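PDB 3EOF: putative oxidoreductase from Bacteroides fragilis NCTC 9343, which binds flavin mononucleotide and probably acts as an oxidoreductase of the nitroreductase type. Local coordinates for residues 41-55 with 71-84. Numbering follows the deposited sequence.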
HETATM    1  N   MSE A  41       3.078   3.749 -14.715  1.00 25.81           N
HETATM    2  CA  MSE A  41       3.552   5.105 -14.524  1.00 25.24           C
HETATM    3  C   MSE A  41       4.597   5.300 -13.461  1.00 24.42           C
HETATM    4  O   MSE A  41       5.329   6.260 -13.531  1.00 24.88           O
HETATM    5  CB  MSE A  41       2.376   6.002 -14.195  1.00 23.09           C
HETATM    6  CG  MSE A  41       1.360   6.065 -15.304  1.00 28.71           C
HETATM    7 SE   MSE A  41      -0.291   6.805 -14.700  0.75 27.38          SE
HETATM    8  CE  MSE A  41       0.048   8.687 -14.899  1.00 19.92           C
ATOM      9  N   GLN A  42       4.647   4.399 -12.483  1.00 25.49           N
ATOM     10  CA  GLN A  42       5.585   4.467 -11.360  1.00 26.81           C
ATOM     11  C   GLN A  42       5.425   5.765 -10.624  1.00 27.16           C
ATOM     12  O   GLN A  42       6.282   6.625 -10.687  1.00 29.64           O
ATOM     13  CB  GLN A  42       7.041   4.297 -11.795  1.00 26.36           C
ATOM     14  CG  GLN A  42       7.266   3.002 -12.477  1.00 19.02           C
ATOM     15  CD  GLN A  42       8.706   2.745 -12.738  1.00 23.19           C
ATOM     16  OE1 GLN A  42       9.168   2.942 -13.869  1.00 37.68           O
ATOM     17  NE2 GLN A  42       9.439   2.280 -11.717  1.00 22.42           N
ATOM     18  N   LEU A  43       4.358   5.863  -9.855  1.00 26.39           N
ATOM     19  CA  LEU A  43       4.027   7.115  -9.164  1.00 24.47           C
ATOM     20  C   LEU A  43       4.634   7.301  -7.769  1.00 25.74           C
ATOM     21  O   LEU A  43       3.933   7.651  -6.776  1.00 21.87           O
ATOM     22  CB  LEU A  43       2.501   7.208  -9.099  1.00 26.52           C
ATOM     23  CG  LEU A  43       1.754   7.117 -10.424  1.00 17.83           C
ATOM     24  CD1 LEU A  43       0.240   6.888 -10.178  1.00 18.70           C
ATOM     25  CD2 LEU A  43       2.024   8.323 -11.263  1.00 21.31           C
ATOM     26  N   TYR A  44       5.952   7.141  -7.717  1.00 22.82           N
ATOM     27  CA  TYR A  44       6.685   7.173  -6.476  1.00 21.41           C
ATOM     28  C   TYR A  44       8.119   7.573  -6.691  1.00 23.82           C
ATOM     29  O   TYR A  44       8.661   7.499  -7.802  1.00 23.89           O
ATOM     30  CB  TYR A  44       6.685   5.763  -5.834  1.00 22.05           C
ATOM     31  CG  TYR A  44       7.002   4.630  -6.803  1.00 23.68           C
ATOM     32  CD1 TYR A  44       8.308   4.308  -7.117  1.00 22.71           C
ATOM     33  CD2 TYR A  44       5.999   3.914  -7.442  1.00 24.34           C
ATOM     34  CE1 TYR A  44       8.606   3.293  -8.014  1.00 18.47           C
ATOM     35  CE2 TYR A  44       6.304   2.898  -8.368  1.00 17.18           C
ATOM     36  CZ  TYR A  44       7.614   2.592  -8.617  1.00 21.79           C
ATOM     37  OH  TYR A  44       7.961   1.582  -9.484  1.00 25.10           O
ATOM     38  N   SER A  45       8.721   8.013  -5.599  1.00 22.48           N
ATOM     39  CA  SER A  45      10.131   8.277  -5.515  1.00 22.57           C
ATOM     40  C   SER A  45      10.505   7.724  -4.164  1.00 22.82           C
ATOM     41  O   SER A  45       9.674   7.622  -3.283  1.00 23.83           O
ATOM     42  CB  SER A  45      10.443   9.765  -5.574  1.00 24.41           C
ATOM     43  OG  SER A  45      10.329  10.214  -6.905  1.00 23.46           O
ATOM     44  N   VAL A  46      11.766   7.366  -4.033  1.00 24.92           N
ATOM     45  CA  VAL A  46      12.335   6.843  -2.812  1.00 22.94           C
ATOM     46  C   VAL A  46      13.524   7.718  -2.448  1.00 20.40           C
ATOM     47  O   VAL A  46      14.534   7.800  -3.203  1.00 18.96           O
ATOM     48  CB  VAL A  46      12.837   5.373  -2.995  1.00 23.37           C
ATOM     49  CG1 VAL A  46      13.339   4.800  -1.614  1.00 22.77           C
ATOM     50  CG2 VAL A  46      11.748   4.473  -3.639  1.00 23.80           C
ATOM     51  N   VAL A  47      13.431   8.391  -1.302  1.00 22.14           N
ATOM     52  CA  VAL A  47      14.557   9.110  -0.790  1.00 21.20           C
ATOM     53  C   VAL A  47      15.341   8.147   0.105  1.00 23.74           C
ATOM     54  O   VAL A  47      14.800   7.566   1.063  1.00 24.06           O
ATOM     55  CB  VAL A  47      14.171  10.377  -0.011  1.00 23.36           C
ATOM     56  CG1 VAL A  47      15.410  11.063   0.424  1.00 14.50           C
ATOM     57  CG2 VAL A  47      13.341  11.289  -0.885  1.00 18.95           C
ATOM     58  N   VAL A  48      16.616   7.973  -0.235  1.00 25.33           N
ATOM     59  CA  VAL A  48      17.569   7.122   0.490  1.00 22.17           C
ATOM     60  C   VAL A  48      18.420   8.026   1.391  1.00 22.73           C
ATOM     61  O   VAL A  48      19.125   8.892   0.905  1.00 20.12           O
ATOM     62  CB  VAL A  48      18.490   6.338  -0.473  1.00 25.88           C
ATOM     63  CG1 VAL A  48      19.541   5.506   0.310  1.00 20.98           C
ATOM     64  CG2 VAL A  48      17.630   5.444  -1.437  1.00 16.52           C
ATOM     65  N   THR A  49      18.265   7.829   2.708  1.00 21.65           N
ATOM     66  CA  THR A  49      18.990   8.496   3.769  1.00 21.62           C
ATOM     67  C   THR A  49      20.017   7.582   4.459  1.00 22.35           C
ATOM     68  O   THR A  49      19.676   6.633   5.126  1.00 20.44           O
ATOM     69  CB  THR A  49      17.999   9.001   4.782  1.00 19.32           C
ATOM     70  OG1 THR A  49      17.116   9.906   4.100  1.00 23.86           O
ATOM     71  CG2 THR A  49      18.679   9.649   5.991  1.00 17.16           C
ATOM     72  N   ARG A  50      21.285   7.896   4.273  1.00 23.97           N
ATOM     73  CA  ARG A  50      22.392   7.139   4.847  1.00 26.03           C
ATOM     74  C   ARG A  50      23.247   8.008   5.778  1.00 26.12           C
ATOM     75  O   ARG A  50      23.800   7.510   6.738  1.00 26.08           O
ATOM     76  CB  ARG A  50      23.280   6.600   3.727  1.00 24.49           C
ATOM     77  CG  ARG A  50      22.671   5.532   2.862  1.00 22.35           C
ATOM     78  CD  ARG A  50      23.695   5.203   1.833  1.00 19.77           C
ATOM     79  NE  ARG A  50      23.410   4.055   0.992  1.00 31.60           N
ATOM     80  CZ  ARG A  50      23.673   2.797   1.311  1.00 26.53           C
ATOM     81  NH1 ARG A  50      24.152   2.488   2.510  1.00 30.82           N
ATOM     82  NH2 ARG A  50      23.393   1.836   0.443  1.00 29.19           N
ATOM     83  N   ASP A  51      23.314   9.306   5.495  1.00 26.82           N
ATOM     84  CA  ASP A  51      24.099  10.242   6.280  1.00 28.42           C
ATOM     85  C   ASP A  51      23.592  10.372   7.712  1.00 27.36           C
ATOM     86  O   ASP A  51      22.394  10.513   7.928  1.00 27.17           O
ATOM     87  CB  ASP A  51      24.079  11.627   5.627  1.00 29.01           C
ATOM     88  CG  ASP A  51      24.972  12.621   6.350  1.00 37.52           C
ATOM     89  OD1 ASP A  51      26.200  12.369   6.402  1.00 50.34           O
ATOM     90  OD2 ASP A  51      24.459  13.639   6.867  1.00 43.95           O
ATOM     91  N   ALA A  52      24.525  10.398   8.672  1.00 26.86           N
ATOM     92  CA  ALA A  52      24.198  10.471  10.098  1.00 27.28           C
ATOM     93  C   ALA A  52      23.468  11.722  10.483  1.00 27.99           C
ATOM     94  O   ALA A  52      22.525  11.659  11.282  1.00 27.94           O
ATOM     95  CB  ALA A  52      25.466  10.324  10.987  1.00 25.92           C
ATOM     96  N   GLU A  53      23.899  12.875   9.971  1.00 30.57           N
ATOM     97  CA  GLU A  53      23.195  14.133  10.320  1.00 29.00           C
ATOM     98  C   GLU A  53      21.837  14.180   9.636  1.00 25.87           C
ATOM     99  O   GLU A  53      20.941  14.838  10.120  1.00 25.15           O
ATOM    100  CB  GLU A  53      23.994  15.400   9.972  1.00 30.89           C
ATOM    101  CG  GLU A  53      23.229  16.741  10.298  1.00 32.09           C
ATOM    102  N   LYS A  54      21.685  13.488   8.507  1.00 23.51           N
ATOM    103  CA  LYS A  54      20.401  13.475   7.807  1.00 26.04           C
ATOM    104  C   LYS A  54      19.420  12.656   8.635  1.00 26.50           C
ATOM    105  O   LYS A  54      18.238  13.002   8.742  1.00 26.88           O
ATOM    106  CB  LYS A  54      20.542  12.923   6.365  1.00 30.53           C
ATOM    107  CG  LYS A  54      21.269  13.873   5.367  1.00 32.58           C
ATOM    108  CD  LYS A  54      20.537  15.198   5.181  1.00 32.13           C
ATOM    109  CE  LYS A  54      21.100  15.957   3.995  1.00 38.08           C
ATOM    110  NZ  LYS A  54      20.336  17.213   3.709  1.00 41.34           N
ATOM    111  N   LYS A  55      19.924  11.559   9.212  1.00 25.07           N
ATOM    112  CA  LYS A  55      19.152  10.720  10.138  1.00 23.69           C
ATOM    113  C   LYS A  55      18.731  11.497  11.398  1.00 23.15           C
ATOM    114  O   LYS A  55      17.620  11.358  11.883  1.00 22.84           O
ATOM    115  CB  LYS A  55      19.954   9.491  10.513  1.00 25.08           C
ATOM    116  CG  LYS A  55      20.053   8.504   9.375  1.00 19.47           C
ATOM    117  CD  LYS A  55      21.159   7.485   9.570  1.00 23.32           C
ATOM    118  CE  LYS A  55      21.085   6.461   8.444  1.00 26.16           C
ATOM    119  NZ  LYS A  55      22.201   5.526   8.529  1.00 24.97           N
ATOM    120  N   ALA A  71      19.638   2.553  12.088  1.00 23.92           N
ATOM    121  CA  ALA A  71      19.706   1.780  10.838  1.00 22.42           C
ATOM    122  C   ALA A  71      20.718   2.415   9.898  1.00 22.49           C
ATOM    123  O   ALA A  71      20.866   3.626   9.888  1.00 21.60           O
ATOM    124  CB  ALA A  71      18.342   1.645  10.159  1.00 20.84           C
ATOM    125  N   PRO A  72      21.466   1.583   9.141  1.00 23.49           N
ATOM    126  CA  PRO A  72      22.374   2.127   8.171  1.00 25.82           C
ATOM    127  C   PRO A  72      21.652   2.878   7.045  1.00 26.39           C
ATOM    128  O   PRO A  72      22.200   3.860   6.493  1.00 25.95           O
ATOM    129  CB  PRO A  72      23.078   0.885   7.621  1.00 24.19           C
ATOM    130  CG  PRO A  72      22.169  -0.198   7.831  1.00 25.15           C
ATOM    131  CD  PRO A  72      21.552   0.113   9.165  1.00 25.32           C
ATOM    132  N   VAL A  73      20.432   2.433   6.735  1.00 25.09           N
ATOM    133  CA  VAL A  73      19.601   3.017   5.673  1.00 22.86           C
ATOM    134  C   VAL A  73      18.186   3.291   6.184  1.00 25.45           C
ATOM    135  O   VAL A  73      17.578   2.456   6.869  1.00 26.12           O
ATOM    136  CB  VAL A  73      19.522   2.066   4.430  1.00 20.09           C
ATOM    137  CG1 VAL A  73      18.660   2.673   3.378  1.00 19.37           C
ATOM    138  CG2 VAL A  73      20.942   1.747   3.901  1.00 17.03           C
ATOM    139  N   VAL A  74      17.699   4.487   5.859  1.00 24.62           N
ATOM    140  CA  VAL A  74      16.331   4.938   6.115  1.00 23.37           C
ATOM    141  C   VAL A  74      15.792   5.303   4.744  1.00 23.60           C
ATOM    142  O   VAL A  74      16.394   6.105   4.022  1.00 20.15           O
ATOM    143  CB  VAL A  74      16.268   6.154   7.084  1.00 21.60           C
ATOM    144  CG1 VAL A  74      14.821   6.579   7.339  1.00 16.37           C
ATOM    145  CG2 VAL A  74      16.960   5.781   8.374  1.00 18.70           C
ATOM    146  N   LEU A  75      14.696   4.655   4.362  1.00 23.27           N
ATOM    147  CA  LEU A  75      14.071   4.879   3.069  1.00 23.44           C
ATOM    148  C   LEU A  75      12.736   5.502   3.246  1.00 22.33           C
ATOM    149  O   LEU A  75      11.910   4.933   3.934  1.00 22.93           O
ATOM    150  CB  LEU A  75      13.860   3.570   2.344  1.00 23.42           C
ATOM    151  CG  LEU A  75      15.085   2.740   1.998  1.00 22.60           C
ATOM    152  CD1 LEU A  75      14.578   1.442   1.398  1.00 18.66           C
ATOM    153  CD2 LEU A  75      16.035   3.487   1.032  1.00 14.36           C
ATOM    154  N   THR A  76      12.554   6.698   2.674  1.00 23.68           N
ATOM    155  CA  THR A  76      11.276   7.415   2.679  1.00 23.77           C
ATOM    156  C   THR A  76      10.630   7.187   1.319  1.00 25.98           C
ATOM    157  O   THR A  76      11.117   7.707   0.304  1.00 25.52           O
ATOM    158  CB  THR A  76      11.454   8.912   2.981  1.00 21.80           C
ATOM    159  OG1 THR A  76      12.114   9.066   4.249  1.00 22.05           O
ATOM    160  CG2 THR A  76      10.099   9.635   3.011  1.00 16.32           C
ATOM    161  N   PHE A  77       9.580   6.349   1.305  1.00 26.15           N
ATOM    162  CA  PHE A  77       8.780   6.080   0.106  1.00 24.57           C
ATOM    163  C   PHE A  77       7.732   7.192  -0.095  1.00 23.57           C
ATOM    164  O   PHE A  77       6.813   7.366   0.703  1.00 18.55           O
ATOM    165  CB  PHE A  77       8.125   4.720   0.218  1.00 22.24           C
ATOM    166  CG  PHE A  77       9.108   3.596   0.266  1.00 21.92           C
ATOM    167  CD1 PHE A  77       9.617   3.149   1.482  1.00 19.04           C
ATOM    168  CD2 PHE A  77       9.526   2.984  -0.898  1.00 21.44           C
ATOM    169  CE1 PHE A  77      10.503   2.129   1.538  1.00 26.42           C
ATOM    170  CE2 PHE A  77      10.413   1.968  -0.855  1.00 21.52           C
ATOM    171  CZ  PHE A  77      10.920   1.532   0.393  1.00 17.71           C
ATOM    172  N   CYS A  78       7.882   7.935  -1.187  1.00 24.03           N
ATOM    173  CA  CYS A  78       7.017   9.051  -1.514  1.00 23.79           C
ATOM    174  C   CYS A  78       6.109   8.837  -2.724  1.00 23.18           C
ATOM    175  O   CYS A  78       6.560   8.334  -3.776  1.00 21.21           O
ATOM    176  CB  CYS A  78       7.885  10.273  -1.821  1.00 26.23           C
ATOM    177  SG  CYS A  78       9.025  10.650  -0.522  1.00 26.53           S
ATOM    178  N   ALA A  79       4.842   9.212  -2.541  1.00 23.79           N
ATOM    179  CA  ALA A  79       3.858   9.295  -3.615  1.00 24.57           C
ATOM    180  C   ALA A  79       4.438  10.406  -4.497  1.00 23.78           C
ATOM    181  O   ALA A  79       4.839  11.419  -3.991  1.00 25.79           O
ATOM    182  CB  ALA A  79       2.494   9.694  -3.051  1.00 22.03           C
ATOM    183  N   ASP A  80       4.514  10.208  -5.802  1.00 23.52           N
ATOM    184  CA  ASP A  80       5.136  11.209  -6.676  1.00 22.54           C
ATOM    185  C   ASP A  80       4.418  11.261  -8.010  1.00 22.01           C
ATOM    186  O   ASP A  80       4.516  10.338  -8.830  1.00 21.34           O
ATOM    187  CB  ASP A  80       6.614  10.854  -6.857  1.00 22.93           C
ATOM    188  CG  ASP A  80       7.417  11.872  -7.661  1.00 27.26           C
ATOM    189  OD1 ASP A  80       6.855  12.537  -8.524  1.00 23.90           O
ATOM    190  OD2 ASP A  80       8.656  11.952  -7.447  1.00 22.22           O
ATOM    191  N   PHE A  81       3.638  12.319  -8.177  1.00 22.64           N
ATOM    192  CA  PHE A  81       3.026  12.653  -9.473  1.00 22.01           C
ATOM    193  C   PHE A  81       3.823  13.768 -10.162  1.00 21.19           C
ATOM    194  O   PHE A  81       3.590  14.068 -11.336  1.00 22.30           O
ATOM    195  CB  PHE A  81       1.533  13.039  -9.353  1.00 20.48           C
ATOM    196  CG  PHE A  81       0.625  12.039  -9.975  1.00 24.64           C
ATOM    197  CD1 PHE A  81       0.604  11.915 -11.358  1.00 20.13           C
ATOM    198  CD2 PHE A  81      -0.226  11.273  -9.228  1.00 22.74           C
ATOM    199  CE1 PHE A  81      -0.244  11.011 -11.983  1.00 31.07           C
ATOM    200  CE2 PHE A  81      -1.084  10.388  -9.838  1.00 24.47           C
ATOM    201  CZ  PHE A  81      -1.081  10.244 -11.220  1.00 23.97           C
ATOM    202  N   ARG A  82       4.810  14.316  -9.449  1.00 19.90           N
ATOM    203  CA  ARG A  82       5.620  15.399  -9.958  1.00 21.54           C
ATOM    204  C   ARG A  82       6.440  14.983 -11.160  1.00 21.81           C
ATOM    205  O   ARG A  82       6.484  15.702 -12.173  1.00 22.39           O
ATOM    206  CB  ARG A  82       6.575  15.911  -8.891  1.00 21.94           C
ATOM    207  CG  ARG A  82       7.413  17.089  -9.395  1.00 26.52           C
ATOM    208  CD  ARG A  82       8.172  17.694  -8.282  1.00 26.57           C
ATOM    209  NE  ARG A  82       8.774  18.951  -8.689  1.00 24.95           N
ATOM    210  CZ  ARG A  82       8.190  20.137  -8.575  1.00 28.63           C
ATOM    211  NH1 ARG A  82       6.962  20.259  -8.084  1.00 28.15           N
ATOM    212  NH2 ARG A  82       8.836  21.207  -8.989  1.00 26.83           N
ATOM    213  N   ARG A  83       7.158  13.874 -11.031  1.00 20.58           N
ATOM    214  CA  ARG A  83       7.947  13.396 -12.158  1.00 22.97           C
ATOM    215  C   ARG A  83       7.064  13.212 -13.400  1.00 22.94           C
ATOM    216  O   ARG A  83       7.403  13.687 -14.500  1.00 23.49           O
ATOM    217  CB  ARG A  83       8.710  12.133 -11.796  1.00 19.50           C
ATOM    218  CG  ARG A  83       9.564  11.572 -12.939  1.00 26.24           C
ATOM    219  CD  ARG A  83      10.379  10.403 -12.458  1.00 23.43           C
ATOM    220  NE  ARG A  83       9.485   9.450 -11.884  1.00 25.92           N
ATOM    221  CZ  ARG A  83       9.390   9.081 -10.604  1.00 18.33           C
ATOM    222  NH1 ARG A  83      10.236   9.428  -9.663  1.00 23.38           N
ATOM    223  NH2 ARG A  83       8.443   8.222 -10.305  1.00 30.72           N
ATOM    224  N   PHE A  84       5.924  12.550 -13.255  1.00 23.79           N
ATOM    225  CA  PHE A  84       5.027  12.393 -14.400  1.00 21.46           C
ATOM    226  C   PHE A  84       4.518  13.735 -14.941  1.00 20.50           C
ATOM    227  O   PHE A  84       4.447  13.919 -16.130  1.00 21.13           O
ATOM    228  CB  PHE A  84       3.822  11.500 -14.081  1.00 23.14           C
ATOM    229  CG  PHE A  84       3.081  11.085 -15.304  1.00 24.68           C
ATOM    230  CD1 PHE A  84       3.668  10.196 -16.189  1.00 30.29           C
ATOM    231  CD2 PHE A  84       1.840  11.633 -15.605  1.00 26.09           C
ATOM    232  CE1 PHE A  84       3.028   9.809 -17.371  1.00 28.96           C
ATOM    233  CE2 PHE A  84       1.182  11.261 -16.761  1.00 30.47           C
ATOM    234  CZ  PHE A  84       1.785  10.353 -17.663  1.00 29.68           C
TER
HETATM  235  O   HOH W   1       6.638   8.486 -13.055  1.00 25.76           O
HETATM  236  O   HOH W   2      14.748   8.904   3.656  1.00 20.17           O
HETATM  237  O   HOH W   3      24.497   3.586   5.173  1.00 24.70           O
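The methyl CE of selenomethionine Met41 sits over one face of the Phe84 ring, 3.5 Å from its centroid. This contact closes one end of an antiparallel pair, strands 44-49 and 73-80, in the sheet of the nitroreductase fold. SE stands farther above the same ring, a Met-aromatic contact. Leu43 CD2 lies over a face of the Phe81 ring in a CH-pi contact, and Tyr97 stacks on Phe81. Val46 CG1 lies over a face of Phe77. Val73 CG2 lies over a face of the Arg50 guanidinium, which also bonds Ile20 O. At the edge of the Arg83 guanidinium, near its plane, lie Gln42 O, Tyr44 O and Ser45 OG. Arg83 NH2 gives Tyr44 O a nearly straight bond of 2.6 Å (161°) and Gln42 O a weak one. Tyr44 O lies in the guanidinium plane, while NH2 is tilted 29° from the carbonyl plane. A bend at chi3 (55°) turns the group toward these oxygens.

Paired backbone bonds join Ser45 to Cys78, Val47 to Thr76 and Thr49 to Val74. Val48 CG2 meets Leu75 CD2 at 3.5 Å. Helix 22-32 packs on Val46 and Val48. On the other face a water links Val47 O, Thr49 OG1 and Thr76 OG1. Val46 to Val48 also pair in parallel with a strand of the second subunit. At the far end, Lys55 NZ reaches Pro72 O from above its carbonyl plane and lies 2.7 Å from Ala71 O, on a lone pair.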